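Local coordinates for protein SVS_variant_AS1 (Streptomyces sp. CWA1, PDB 6TJA) that is an engineered ancestral terpene cyclase that probably cyclises geranylgeranyl diphosphate to the diterpene spiroviolene, at residues F84-H89 with R154-G159; V160-G165 with L179-L184. All coordinates share one frame; numbering follows the deposited sequence.

Interaction 1. Residues F84-H89 with R154-G159; sequences FAFDDH and RAWLSG
F86 on helix 70-91 and W156 on helix 143-169 reach toward each other in the all-helical bundle of a class I terpene synthase. D87 and D88 lie near the end of the first helix, with D92 just beyond it; the three fit the DDXXXD pattern, the aspartate-rich motif that binds magnesium in relatives.

The apolar part is small and buried. CD2 of F86 lies 3.7 Å from CH2 of W156, the outer corner of the indole. The two rings meet obliquely, with their planes at 68°. Both side chains hold CG anti to the backbone N, which carries each large ring out across a gap that shorter side chains could not span. L157 suits the flank: its CD2 sits 4.2 Å from CE2 of F86 and also lies over one face of the W156 indole, toward the rim. W82 stacks on the F86 ring, and L106 and V110 of helix 100-115 pack on it as well.

The polar part is bridged by water. One molecule donates to OD1 of D87 at 2.7 Å and accepts from NE1 of W156 at 3.0 Å, lying in the indole plane at its edge. The single N-H of a buried tryptophan is thus satisfied, and the water ties this aspartate to the neighbouring helix.

Within 84-89, A85 O takes the usual helix bond from H89 N and a second from the ring ND1 of H89, the two coming from opposite faces of its carbonyl plane, each at 3.0 Å.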
ATOM      1  N   PHE A  84       5.850 -17.431   4.361  1.00 35.30           N
ATOM      2  CA  PHE A  84       5.643 -18.336   5.525  1.00 39.49           C
ATOM      3  C   PHE A  84       6.776 -18.104   6.533  1.00 36.25           C
ATOM      4  O   PHE A  84       6.525 -17.981   7.735  1.00 30.27           O
ATOM      5  CB  PHE A  84       5.508 -19.804   5.106  1.00 43.85           C
ATOM      6  CG  PHE A  84       4.189 -20.150   4.465  1.00 50.99           C
ATOM      7  CD1 PHE A  84       2.996 -19.613   4.937  1.00 57.93           C
ATOM      8  CD2 PHE A  84       4.138 -21.011   3.380  1.00 52.46           C
ATOM      9  CE1 PHE A  84       1.790 -19.936   4.336  1.00 63.27           C
ATOM     10  CE2 PHE A  84       2.926 -21.348   2.789  1.00 52.00           C
ATOM     11  CZ  PHE A  84       1.756 -20.811   3.271  1.00 61.09           C
ATOM     12  N   ALA A  85       8.001 -17.988   6.033  1.00 34.78           N
ATOM     13  CA  ALA A  85       9.212 -17.828   6.858  1.00 33.55           C
ATOM     14  C   ALA A  85       9.165 -16.464   7.582  1.00 36.86           C
ATOM     15  O   ALA A  85       9.395 -16.411   8.816  1.00 36.47           O
ATOM     16  CB  ALA A  85      10.418 -17.982   5.981  1.00 32.86           C
ATOM     17  N   PHE A  86       8.852 -15.386   6.870  1.00 35.06           N
ATOM     18  CA  PHE A  86       8.786 -14.024   7.456  1.00 34.08           C
ATOM     19  C   PHE A  86       7.626 -13.964   8.459  1.00 36.10           C
ATOM     20  O   PHE A  86       7.782 -13.441   9.575  1.00 36.35           O
ATOM     21  CB  PHE A  86       8.673 -12.974   6.347  1.00 31.20           C
ATOM     22  CG  PHE A  86       8.708 -11.553   6.841  1.00 30.69           C
ATOM     23  CD1 PHE A  86       9.898 -10.839   6.846  1.00 29.43           C
ATOM     24  CD2 PHE A  86       7.549 -10.926   7.278  1.00 28.32           C
ATOM     25  CE1 PHE A  86       9.925  -9.527   7.288  1.00 30.85           C
ATOM     26  CE2 PHE A  86       7.586  -9.615   7.726  1.00 27.80           C
ATOM     27  CZ  PHE A  86       8.776  -8.927   7.749  1.00 27.82           C
ATOM     28  N   ASP A  87       6.475 -14.520   8.102  1.00 36.01           N
ATOM     29  CA  ASP A  87       5.325 -14.547   9.028  1.00 37.81           C
ATOM     30  C   ASP A  87       5.777 -15.210  10.335  1.00 39.84           C
ATOM     31  O   ASP A  87       5.578 -14.599  11.390  1.00 38.37           O
ATOM     32  CB  ASP A  87       4.101 -15.255   8.444  1.00 38.49           C
ATOM     33  CG  ASP A  87       2.908 -15.160   9.378  1.00 42.23           C
ATOM     34  OD1 ASP A  87       2.514 -14.020   9.711  1.00 45.90           O
ATOM     35  OD2 ASP A  87       2.412 -16.218   9.808  1.00 54.56           O
ATOM     36  N   ASP A  88       6.413 -16.385  10.266  1.00 41.49           N
ATOM     37  CA  ASP A  88       6.674 -17.252  11.451  1.00 46.20           C
ATOM     38  C   ASP A  88       7.823 -16.705  12.328  1.00 47.99           C
ATOM     39  O   ASP A  88       7.744 -16.914  13.539  1.00 47.26           O
ATOM     40  CB  ASP A  88       6.915 -18.702  11.023  1.00 45.38           C
ATOM     41  CG  ASP A  88       7.271 -19.643  12.161  1.00 42.06           C
ATOM     42  OD1 ASP A  88       6.349 -20.129  12.859  1.00 40.64           O
ATOM     43  OD2 ASP A  88       8.469 -19.895  12.308  1.00 43.08           O
ATOM     44  N   HIS A  89       8.798 -16.016  11.766  1.00 48.05           N
ATOM     45  CA  HIS A  89       9.900 -15.480  12.526  1.00 48.43           C
ATOM     46  C   HIS A  89       9.807 -14.004  12.900  1.00 46.30           C
ATOM     47  O   HIS A  89      10.475 -13.587  13.791  1.00 45.24           O
ATOM     48  CB  HIS A  89      11.209 -15.658  11.778  1.00 49.44           C
ATOM     49  CG  HIS A  89      11.646 -17.068  11.647  1.00 64.89           C
ATOM     50  ND1 HIS A  89      11.543 -17.768  10.469  1.00 69.50           N
ATOM     51  CD2 HIS A  89      12.197 -17.915  12.540  1.00 71.92           C
ATOM     52  CE1 HIS A  89      11.994 -18.992  10.646  1.00 76.80           C
ATOM     53  NE2 HIS A  89      12.399 -19.106  11.893  1.00 76.32           N
ATOM     54  N   ARG A 154       2.471  -4.097   0.580  1.00 25.10           N
ATOM     55  CA  ARG A 154       2.329  -3.127   1.618  1.00 24.24           C
ATOM     56  C   ARG A 154       0.988  -3.325   2.299  1.00 25.91           C
ATOM     57  O   ARG A 154       0.896  -3.153   3.454  1.00 26.08           O
ATOM     58  CB  ARG A 154       2.473  -1.679   1.145  1.00 24.12           C
ATOM     59  CG  ARG A 154       2.333  -0.710   2.308  1.00 26.27           C
ATOM     60  CD  ARG A 154       2.854   0.697   2.166  1.00 27.95           C
ATOM     61  NE  ARG A 154       2.931   1.052   0.803  1.00 37.99           N
ATOM     62  CZ  ARG A 154       4.000   1.408   0.141  1.00 38.96           C
ATOM     63  NH1 ARG A 154       5.149   1.597   0.694  1.00 49.18           N
ATOM     64  NH2 ARG A 154       3.845   1.651  -1.106  1.00 43.78           N
ATOM     65  N   ALA A 155      -0.023  -3.719   1.553  1.00 24.19           N
ATOM     66  CA  ALA A 155      -1.374  -3.930   2.125  1.00 24.92           C
ATOM     67  C   ALA A 155      -1.299  -5.044   3.183  1.00 26.48           C
ATOM     68  O   ALA A 155      -1.815  -4.822   4.289  1.00 24.19           O
ATOM     69  CB  ALA A 155      -2.375  -4.207   1.035  1.00 24.85           C
ATOM     70  N   TRP A 156      -0.585  -6.145   2.881  1.00 23.78           N
ATOM     71  CA  TRP A 156      -0.400  -7.286   3.811  1.00 24.14           C
ATOM     72  C   TRP A 156       0.368  -6.837   5.063  1.00 24.71           C
ATOM     73  O   TRP A 156      -0.071  -7.172   6.205  1.00 23.34           O
ATOM     74  CB  TRP A 156       0.269  -8.461   3.094  1.00 26.04           C
ATOM     75  CG  TRP A 156       1.018  -9.367   4.017  1.00 26.87           C
ATOM     76  CD1 TRP A 156       0.494 -10.154   4.994  1.00 26.30           C
ATOM     77  CD2 TRP A 156       2.440  -9.581   4.046  1.00 28.24           C
ATOM     78  NE1 TRP A 156       1.487 -10.808   5.655  1.00 25.06           N
ATOM     79  CE2 TRP A 156       2.693 -10.492   5.087  1.00 27.59           C
ATOM     80  CE3 TRP A 156       3.517  -9.075   3.319  1.00 25.85           C
ATOM     81  CZ2 TRP A 156       3.976 -10.925   5.399  1.00 24.57           C
ATOM     82  CZ3 TRP A 156       4.784  -9.489   3.639  1.00 27.01           C
ATOM     83  CH2 TRP A 156       5.006 -10.379   4.685  1.00 25.86           C
ATOM     84  N   LEU A 157       1.464  -6.091   4.899  1.00 23.87           N
ATOM     85  CA  LEU A 157       2.243  -5.572   6.043  1.00 22.76           C
ATOM     86  C   LEU A 157       1.367  -4.681   6.937  1.00 23.06           C
ATOM     87  O   LEU A 157       1.494  -4.865   8.138  1.00 22.67           O
ATOM     88  CB  LEU A 157       3.498  -4.849   5.569  1.00 24.41           C
ATOM     89  CG  LEU A 157       4.566  -5.742   4.933  1.00 23.68           C
ATOM     90  CD1 LEU A 157       5.673  -4.894   4.325  1.00 23.96           C
ATOM     91  CD2 LEU A 157       5.135  -6.718   5.943  1.00 24.42           C
ATOM     92  N   SER A 158       0.520  -3.794   6.396  1.00 23.97           N
ATOM     93  CA  SER A 158      -0.441  -2.951   7.171  1.00 26.40           C
ATOM     94  C   SER A 158      -1.421  -3.807   7.977  1.00 24.70           C
ATOM     95  O   SER A 158      -1.859  -3.370   9.036  1.00 24.33           O
ATOM     96  CB  SER A 158      -1.219  -2.021   6.295  1.00 26.68           C
ATOM     97  OG  SER A 158      -0.312  -1.196   5.594  1.00 31.89           O
ATOM     98  N   GLY A 159      -1.844  -4.939   7.439  1.00 23.45           N
ATOM     99  CA  GLY A 159      -2.719  -5.862   8.180  1.00 22.73           C
ATOM    100  C   GLY A 159      -1.979  -6.437   9.367  1.00 23.39           C
ATOM    101  O   GLY A 159      -2.577  -6.501  10.452  1.00 25.74           O
TER
HETATM  102  O   HOH W   1       1.018 -12.974   7.681  1.00 36.82           O

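Interaction 2. Residues V160-G165 with L179-L184; sequences VAWQIG and LAMRLL
M181 lays its side chain across the face of the W162 indole. CG stands anti to the backbone N and the chain runs on extended, so CB, CG and SD pass over the tryptophan in turn. CB is 3.8 Å from the centroid of the W162 six-membered ring and 13° off its normal, a CH-pi contact. Farther along, SD lies 4.3 Å from the centroid of the W162 five-membered ring, also over the face, a Met-aromatic contact. A bend at the last torsion (chi3 74°) then turns CE to within 3.7 Å of CG of Q163, while SD rests 3.5 Å from CA of Q163. A flexible, polarisable methionine suits a place that must follow both a flat ring and a helix backbone.

The axes of 160-165 and 179-184, on helices 143-169 and 175-185, pass 8.9 Å apart at -127°. In the class I terpene synthase fold, the second helix is consistent with the broken helix G. R182 NH2, consistent with a pyrophosphate-sensing arginine, makes a salt bridge with D229 of helix 211-231, where the sequence fits the family's second metal-binding motif.

CH2 of W162 reaches CB of A180 at 3.7 Å; the small methyl lets the ring come close. With an alanine here instead of W162, M181 would probably lose the face beneath its CB and SD, leaving its chain free to turn and a gap beside A180. W162 also packs on G108 of the second subunit. Beside the sulfur, roughly at right angles to the ring contact, Q163 brings CB and CG, each 3.8 Å from SD of M181.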
ATOM      1  N   VAL A 160      -0.734  -6.882   9.152  1.00 25.69           N
ATOM      2  CA  VAL A 160       0.126  -7.493  10.205  1.00 28.70           C
ATOM      3  C   VAL A 160       0.366  -6.439  11.297  1.00 27.46           C
ATOM      4  O   VAL A 160       0.252  -6.791  12.463  1.00 30.35           O
ATOM      5  CB  VAL A 160       1.449  -8.053   9.654  1.00 28.14           C
ATOM      6  CG1 VAL A 160       2.325  -8.540  10.782  1.00 28.76           C
ATOM      7  CG2 VAL A 160       1.230  -9.191   8.653  1.00 30.50           C
ATOM      8  N   ALA A 161       0.674  -5.207  10.919  1.00 23.41           N
ATOM      9  CA  ALA A 161       0.925  -4.084  11.846  1.00 23.92           C
ATOM     10  C   ALA A 161      -0.306  -3.867  12.724  1.00 22.57           C
ATOM     11  O   ALA A 161      -0.127  -3.730  13.928  1.00 24.43           O
ATOM     12  CB  ALA A 161       1.285  -2.824  11.070  1.00 22.86           C
ATOM     13  N   TRP A 162      -1.502  -3.864  12.133  1.00 22.97           N
ATOM     14  CA  TRP A 162      -2.816  -3.803  12.833  1.00 25.87           C
ATOM     15  C   TRP A 162      -2.941  -4.978  13.811  1.00 26.22           C
ATOM     16  O   TRP A 162      -3.229  -4.761  15.008  1.00 21.77           O
ATOM     17  CB  TRP A 162      -3.919  -3.836  11.780  1.00 26.81           C
ATOM     18  CG  TRP A 162      -5.329  -3.593  12.227  1.00 27.90           C
ATOM     19  CD1 TRP A 162      -5.853  -3.557  13.484  1.00 26.12           C
ATOM     20  CD2 TRP A 162      -6.436  -3.410  11.327  1.00 27.84           C
ATOM     21  NE1 TRP A 162      -7.196  -3.303  13.434  1.00 23.96           N
ATOM     22  CE2 TRP A 162      -7.578  -3.198  12.122  1.00 26.69           C
ATOM     23  CE3 TRP A 162      -6.543  -3.334   9.932  1.00 27.13           C
ATOM     24  CZ2 TRP A 162      -8.828  -2.955  11.556  1.00 27.23           C
ATOM     25  CZ3 TRP A 162      -7.779  -3.096   9.377  1.00 29.04           C
ATOM     26  CH2 TRP A 162      -8.902  -2.894  10.182  1.00 28.24           C
ATOM     27  N   GLN A 163      -2.731  -6.189  13.310  1.00 28.31           N
ATOM     28  CA  GLN A 163      -2.802  -7.415  14.137  1.00 30.86           C
ATOM     29  C   GLN A 163      -1.876  -7.306  15.359  1.00 28.04           C
ATOM     30  O   GLN A 163      -2.369  -7.504  16.482  1.00 28.70           O
ATOM     31  CB  GLN A 163      -2.475  -8.633  13.291  1.00 35.47           C
ATOM     32  CG  GLN A 163      -3.129  -9.888  13.829  1.00 41.74           C
ATOM     33  CD  GLN A 163      -2.316 -11.106  13.479  1.00 60.04           C
ATOM     34  OE1 GLN A 163      -2.306 -11.563  12.328  1.00 59.68           O
ATOM     35  NE2 GLN A 163      -1.620 -11.614  14.488  1.00 63.00           N
ATOM     36  N   ILE A 164      -0.589  -7.045  15.151  1.00 25.35           N
ATOM     37  CA  ILE A 164       0.452  -6.908  16.216  1.00 26.61           C
ATOM     38  C   ILE A 164       0.050  -5.806  17.223  1.00 28.33           C
ATOM     39  O   ILE A 164       0.302  -5.980  18.441  1.00 26.37           O
ATOM     40  CB  ILE A 164       1.819  -6.629  15.557  1.00 24.40           C
ATOM     41  CG1 ILE A 164       2.353  -7.873  14.847  1.00 24.99           C
ATOM     42  CG2 ILE A 164       2.815  -6.095  16.560  1.00 25.65           C
ATOM     43  CD1 ILE A 164       3.641  -7.617  14.077  1.00 25.79           C
ATOM     44  N   GLY A 165      -0.512  -4.692  16.730  1.00 27.13           N
ATOM     45  CA  GLY A 165      -1.070  -3.607  17.548  1.00 27.86           C
ATOM     46  C   GLY A 165      -2.146  -4.150  18.474  1.00 30.05           C
ATOM     47  O   GLY A 165      -2.090  -3.831  19.698  1.00 29.62           O
ATOM     48  N   LEU A 179     -12.392  -8.955  10.019  1.00 23.44           N
ATOM     49  CA  LEU A 179     -12.479  -9.324   8.580  1.00 25.68           C
ATOM     50  C   LEU A 179     -11.676  -8.303   7.773  1.00 26.64           C
ATOM     51  O   LEU A 179     -10.891  -8.725   6.899  1.00 20.68           O
ATOM     52  CB  LEU A 179     -13.941  -9.368   8.144  1.00 25.07           C
ATOM     53  CG  LEU A 179     -14.774 -10.456   8.811  1.00 27.28           C
ATOM     54  CD1 LEU A 179     -16.207 -10.381   8.334  1.00 28.68           C
ATOM     55  CD2 LEU A 179     -14.197 -11.844   8.549  1.00 27.15           C
ATOM     56  N   ALA A 180     -11.800  -7.015   8.098  1.00 24.18           N
ATOM     57  CA  ALA A 180     -10.984  -5.964   7.439  1.00 26.51           C
ATOM     58  C   ALA A 180      -9.493  -6.273   7.636  1.00 25.25           C
ATOM     59  O   ALA A 180      -8.728  -6.220   6.662  1.00 25.77           O
ATOM     60  CB  ALA A 180     -11.353  -4.595   7.961  1.00 27.61           C
ATOM     61  N   MET A 181      -9.091  -6.608   8.861  1.00 24.64           N
ATOM     62  CA  MET A 181      -7.676  -6.787   9.244  1.00 23.75           C
ATOM     63  C   MET A 181      -7.120  -8.039   8.550  1.00 23.96           C
ATOM     64  O   MET A 181      -6.041  -7.989   7.931  1.00 27.12           O
ATOM     65  CB  MET A 181      -7.572  -6.958  10.761  1.00 23.89           C
ATOM     66  CG  MET A 181      -6.195  -7.173  11.246  1.00 21.70           C
ATOM     67  SD  MET A 181      -6.090  -7.643  12.969  1.00 25.59           S
ATOM     68  CE  MET A 181      -6.649  -9.335  12.906  1.00 23.55           C
ATOM     69  N   ARG A 182      -7.852  -9.126   8.661  1.00 22.76           N
ATOM     70  CA  ARG A 182      -7.449 -10.473   8.235  1.00 25.00           C
ATOM     71  C   ARG A 182      -7.434 -10.550   6.703  1.00 24.62           C
ATOM     72  O   ARG A 182      -6.645 -11.324   6.149  1.00 28.31           O
ATOM     73  CB  ARG A 182      -8.410 -11.440   8.920  1.00 26.55           C
ATOM     74  CG  ARG A 182      -8.063 -12.902   8.740  1.00 28.62           C
ATOM     75  CD  ARG A 182      -6.779 -13.262   9.457  1.00 30.18           C
ATOM     76  NE  ARG A 182      -6.580 -14.691   9.276  1.00 32.32           N
ATOM     77  CZ  ARG A 182      -5.402 -15.281   9.227  1.00 31.18           C
ATOM     78  NH1 ARG A 182      -4.292 -14.571   9.324  1.00 27.57           N
ATOM     79  NH2 ARG A 182      -5.352 -16.583   9.043  1.00 34.36           N
ATOM     80  N   LEU A 183      -8.272  -9.767   6.041  1.00 25.37           N
ATOM     81  CA  LEU A 183      -8.242  -9.609   4.574  1.00 28.11           C
ATOM     82  C   LEU A 183      -6.800  -9.276   4.188  1.00 26.46           C
ATOM     83  O   LEU A 183      -6.332  -9.760   3.176  1.00 28.01           O
ATOM     84  CB  LEU A 183      -9.220  -8.493   4.225  1.00 30.74           C
ATOM     85  CG  LEU A 183      -9.560  -8.226   2.757  1.00 35.90           C
ATOM     86  CD1 LEU A 183     -10.190  -9.437   2.062  1.00 35.08           C
ATOM     87  CD2 LEU A 183     -10.529  -7.044   2.716  1.00 39.40           C
ATOM     88  N   LEU A 184      -6.116  -8.511   5.026  1.00 22.88           N
ATOM     89  CA  LEU A 184      -4.736  -8.050   4.773  1.00 22.30           C
ATOM     90  C   LEU A 184      -3.698  -8.997   5.398  1.00 22.35           C
ATOM     91  O   LEU A 184      -2.719  -9.325   4.707  1.00 21.15           O
ATOM     92  CB  LEU A 184      -4.649  -6.629   5.332  1.00 21.45           C
ATOM     93  CG  LEU A 184      -5.541  -5.588   4.655  1.00 21.46           C
ATOM     94  CD1 LEU A 184      -5.205  -4.198   5.177  1.00 20.99           C
ATOM     95  CD2 LEU A 184      -5.374  -5.635   3.125  1.00 23.13           C
TER

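Helix 143-169 serves both interactions: W156 and L157 of 154-159 face helix 70-91 in interaction 1, and the next turns, 160-165, face helix 175-185 in interaction 2. The centres lie 10 Å apart on one side of the chain's centre, and along the chain interaction 1 closes before interaction 2 opens. They also touch, since L184 packs by its carbonyl O on W156 and by its CB on G159, where the glycine lets the backbones approach. One helix thus joins the likely aspartate-rich helix to the probable helix G within the metal-binding terpene synthase domain. Both contacts reach the second subunit, so this core adjoins the dimer interface.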